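Local coordinates for protein putative N-acetylmuramoyl-L-alanine amidase,autolysin cwp6 (Peptoclostridium difficile, PDB 5J72) that probably hydrolyses the amide bond between N-acetylmuramic acid and L-alanine in peptidoglycan as a zinc-dependent autolysin held at the cell wall by CWB2 modules, at residues 465-470 / 475-480. Numbering follows the deposited sequence.
With ZN (zinc ion), chain I.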
ATOM      1  N   SER A 465       6.661  26.632 -12.888  1.00 32.42           N
ATOM      2  CA  SER A 465       7.662  25.570 -12.671  1.00 35.06           C
ATOM      3  C   SER A 465       8.845  26.040 -11.796  1.00 33.44           C
ATOM      4  O   SER A 465       9.626  25.209 -11.369  1.00 31.27           O
ATOM      5  CB  SER A 465       8.215  25.101 -14.012  1.00 40.71           C
ATOM      6  OG  SER A 465       8.951  26.188 -14.567  1.00 43.24           O
ATOM      7  N   GLY A 466       8.962  27.378 -11.559  1.00 32.06           N
ATOM      8  CA  GLY A 466      10.086  27.925 -10.806  1.00 32.26           C
ATOM      9  C   GLY A 466      11.337  27.817 -11.665  1.00 35.83           C
ATOM     10  O   GLY A 466      11.211  27.608 -12.875  1.00 33.81           O
ATOM     11  N   ALA A 467      12.544  27.932 -11.083  1.00 33.30           N
ATOM     12  CA  ALA A 467      13.763  27.817 -11.900  1.00 33.77           C
ATOM     13  C   ALA A 467      13.877  26.433 -12.548  1.00 35.59           C
ATOM     14  O   ALA A 467      13.370  25.448 -12.012  1.00 34.36           O
ATOM     15  CB  ALA A 467      14.991  28.049 -11.030  1.00 36.88           C
ATOM     16  N   THR A 468      14.531  26.359 -13.725  1.00 37.81           N
ATOM     17  CA  THR A 468      14.749  25.071 -14.399  1.00 36.45           C
ATOM     18  C   THR A 468      16.205  24.990 -14.858  1.00 36.89           C
ATOM     19  O   THR A 468      16.917  25.999 -14.845  1.00 36.51           O
ATOM     20  CB  THR A 468      13.791  24.905 -15.591  1.00 40.91           C
ATOM     21  OG1 THR A 468      14.145  25.898 -16.566  1.00 39.25           O
ATOM     22  CG2 THR A 468      12.309  25.063 -15.185  1.00 38.73           C
ATOM     23  N   SER A 469      16.663  23.801 -15.247  1.00 34.75           N
ATOM     24  CA  SER A 469      18.039  23.645 -15.683  1.00 34.88           C
ATOM     25  C   SER A 469      18.126  22.329 -16.456  1.00 35.92           C
ATOM     26  O   SER A 469      17.203  21.512 -16.405  1.00 34.34           O
ATOM     27  CB  SER A 469      18.974  23.587 -14.475  1.00 36.92           C
ATOM     28  OG  SER A 469      19.185  22.231 -14.092  1.00 36.79           O
ATOM     29  N   GLY A 470      19.242  22.136 -17.167  1.00 40.32           N
ATOM     30  CA  GLY A 470      19.428  20.915 -17.925  1.00 40.78           C
ATOM     31  C   GLY A 470      20.201  19.877 -17.137  1.00 46.67           C
ATOM     32  O   GLY A 470      20.467  18.802 -17.672  1.00 48.92           O
ATOM     33  N   ALA A 475      15.799  19.465 -14.912  1.00 40.49           N
ATOM     34  CA  ALA A 475      15.361  19.694 -13.563  1.00 35.93           C
ATOM     35  C   ALA A 475      14.460  20.880 -13.509  1.00 37.36           C
ATOM     36  O   ALA A 475      14.698  21.920 -14.175  1.00 34.04           O
ATOM     37  CB  ALA A 475      16.604  19.945 -12.664  1.00 35.83           C
ATOM     38  N   GLN A 476      13.395  20.732 -12.704  1.00 33.90           N
ATOM     39  CA  GLN A 476      12.437  21.795 -12.482  1.00 32.05           C
ATOM     40  C   GLN A 476      12.353  22.018 -10.998  1.00 30.50           C
ATOM     41  O   GLN A 476      12.115  21.055 -10.255  1.00 31.82           O
ATOM     42  CB  GLN A 476      11.058  21.385 -12.999  1.00 34.51           C
ATOM     43  CG  GLN A 476      10.972  21.449 -14.535  1.00 42.41           C
ATOM     44  CD  GLN A 476       9.573  21.112 -14.956  1.00 53.95           C
ATOM     45  OE1 GLN A 476       9.168  19.943 -14.932  1.00 56.60           O
ATOM     46  NE2 GLN A 476       8.778  22.111 -15.315  1.00 59.11           N
ATOM     47  N   GLU A 477      12.508  23.268 -10.547  1.00 30.61           N
ATOM     48  CA  GLU A 477      12.426  23.572  -9.119  1.00 26.29           C
ATOM     49  C   GLU A 477      11.120  22.998  -8.466  1.00 29.39           C
ATOM     50  O   GLU A 477      11.185  22.447  -7.346  1.00 28.80           O
ATOM     51  CB  GLU A 477      12.478  25.095  -8.930  1.00 26.15           C
ATOM     52  CG  GLU A 477      12.412  25.530  -7.455  1.00 28.42           C
ATOM     53  CD  GLU A 477      12.480  27.052  -7.291  1.00 34.88           C
ATOM     54  OE1 GLU A 477      12.441  27.522  -6.148  1.00 29.71           O
ATOM     55  OE2 GLU A 477      12.550  27.779  -8.304  1.00 31.20           O
ATOM     56  N   LYS A 478       9.950  23.147  -9.123  1.00 25.66           N
ATOM     57  CA  LYS A 478       8.682  22.684  -8.526  1.00 24.75           C
ATOM     58  C   LYS A 478       8.681  21.178  -8.208  1.00 25.88           C
ATOM     59  O   LYS A 478       7.991  20.736  -7.270  1.00 24.54           O
ATOM     60  CB  LYS A 478       7.476  23.043  -9.434  1.00 29.36           C
ATOM     61  CG  LYS A 478       7.351  22.166 -10.706  1.00 30.16           C
ATOM     62  CD  LYS A 478       5.914  22.350 -11.313  1.00 28.83           C
ATOM     63  CE  LYS A 478       5.796  21.863 -12.746  1.00 28.63           C
ATOM     64  NZ  LYS A 478       4.332  21.755 -13.117  1.00 29.82           N
ATOM     65  N   LYS A 479       9.440  20.382  -8.929  1.00 25.34           N
ATOM     66  CA  LYS A 479       9.410  18.962  -8.575  1.00 23.68           C
ATOM     67  C   LYS A 479      10.475  18.632  -7.483  1.00 25.38           C
ATOM     68  O   LYS A 479      10.272  17.734  -6.663  1.00 26.57           O
ATOM     69  CB  LYS A 479       9.765  18.119  -9.763  1.00 31.96           C
ATOM     70  CG  LYS A 479       8.799  18.358 -10.914  1.00 42.20           C
ATOM     71  CD  LYS A 479       9.284  17.668 -12.138  1.00 49.34           C
ATOM     72  CE  LYS A 479       8.224  17.741 -13.213  1.00 57.84           C
ATOM     73  NZ  LYS A 479       8.713  17.100 -14.450  1.00 60.40           N
ATOM     74  N   TYR A 480      11.608  19.345  -7.514  1.00 25.00           N
ATOM     75  CA  TYR A 480      12.620  19.058  -6.515  1.00 26.69           C
ATOM     76  C   TYR A 480      12.108  19.610  -5.204  1.00 26.03           C
ATOM     77  O   TYR A 480      12.409  19.014  -4.150  1.00 23.00           O
ATOM     78  CB  TYR A 480      13.929  19.768  -6.882  1.00 27.76           C
ATOM     79  CG  TYR A 480      14.828  18.874  -7.685  1.00 32.55           C
ATOM     80  CD1 TYR A 480      15.935  18.264  -7.099  1.00 33.44           C
ATOM     81  CD2 TYR A 480      14.592  18.652  -9.039  1.00 38.79           C
ATOM     82  CE1 TYR A 480      16.785  17.461  -7.835  1.00 34.01           C
ATOM     83  CE2 TYR A 480      15.445  17.844  -9.790  1.00 43.35           C
ATOM     84  CZ  TYR A 480      16.542  17.253  -9.184  1.00 42.54           C
ATOM     85  OH  TYR A 480      17.419  16.468  -9.899  1.00 33.79           O
TER
HETATM   86 ZN    ZN I 707      11.768  29.613  -5.883  0.69 36.08          ZN
HETATM   87  O   HOH W   1      12.503  30.468  -7.942  1.00 46.50           O
HETATM   88  O   HOH W   2      11.214  31.667  -5.534  1.00 46.68           O
HETATM   89  O   HOH W   3      13.817  30.181  -5.510  1.00 49.90           O
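Glu-477 and Ala-467 grip each other twice through hydrogen bonds. Glu-477 N donates to Ala-467 O at 2.8 Å, nearly in line with the carbonyl (C=O...N 172°), while Ala-467 N returns a bond to the carboxylate, reaching the anti lone pair of Glu-477 OE2 at 2.8 Å. With CG anti to the backbone N (chi1 -179°) and the chain extended beyond it, the carboxylate is placed between Ala-467 N and the zinc. Lys-478 N adds a bond to Ser-465 O from above the carbonyl plane, 38° out of it.

Metal coordination uses the other carboxylate oxygen: Glu-477 OE1 binds zinc at 2.2 Å, and His-460, His-530 and three waters complete the site. Zinc and Tyr-531 N hold OE1 while Ala-467 N and a zinc-bound water hold OE2, which restrains rotation about CG-CD. This is the His-Glu-His zinc site of the Amidase_3 family, its glutamate in the first turn of helix 477-494, directly after a short antiparallel hairpin.

In that hairpin Ser-469 and Ala-475 form the hydrogen-bonded pair, Ser-469 N to Ala-475 O and Ala-475 N to Ser-469 O each 2.9 Å; Ser-469 OG turns to Ile-607 O. Thr-468 and Gln-476 form the non-hydrogen-bonded pair.

On the Thr-468/Gln-476 face the two side chains run alongside each other, Thr-468 CG2 3.9 Å from Gln-476 CG. Further along, Gln-476 NE2 approaches Ser-465 CB at 3.3 Å. On the opposite face Ser-469 OG meets Ala-475 CB.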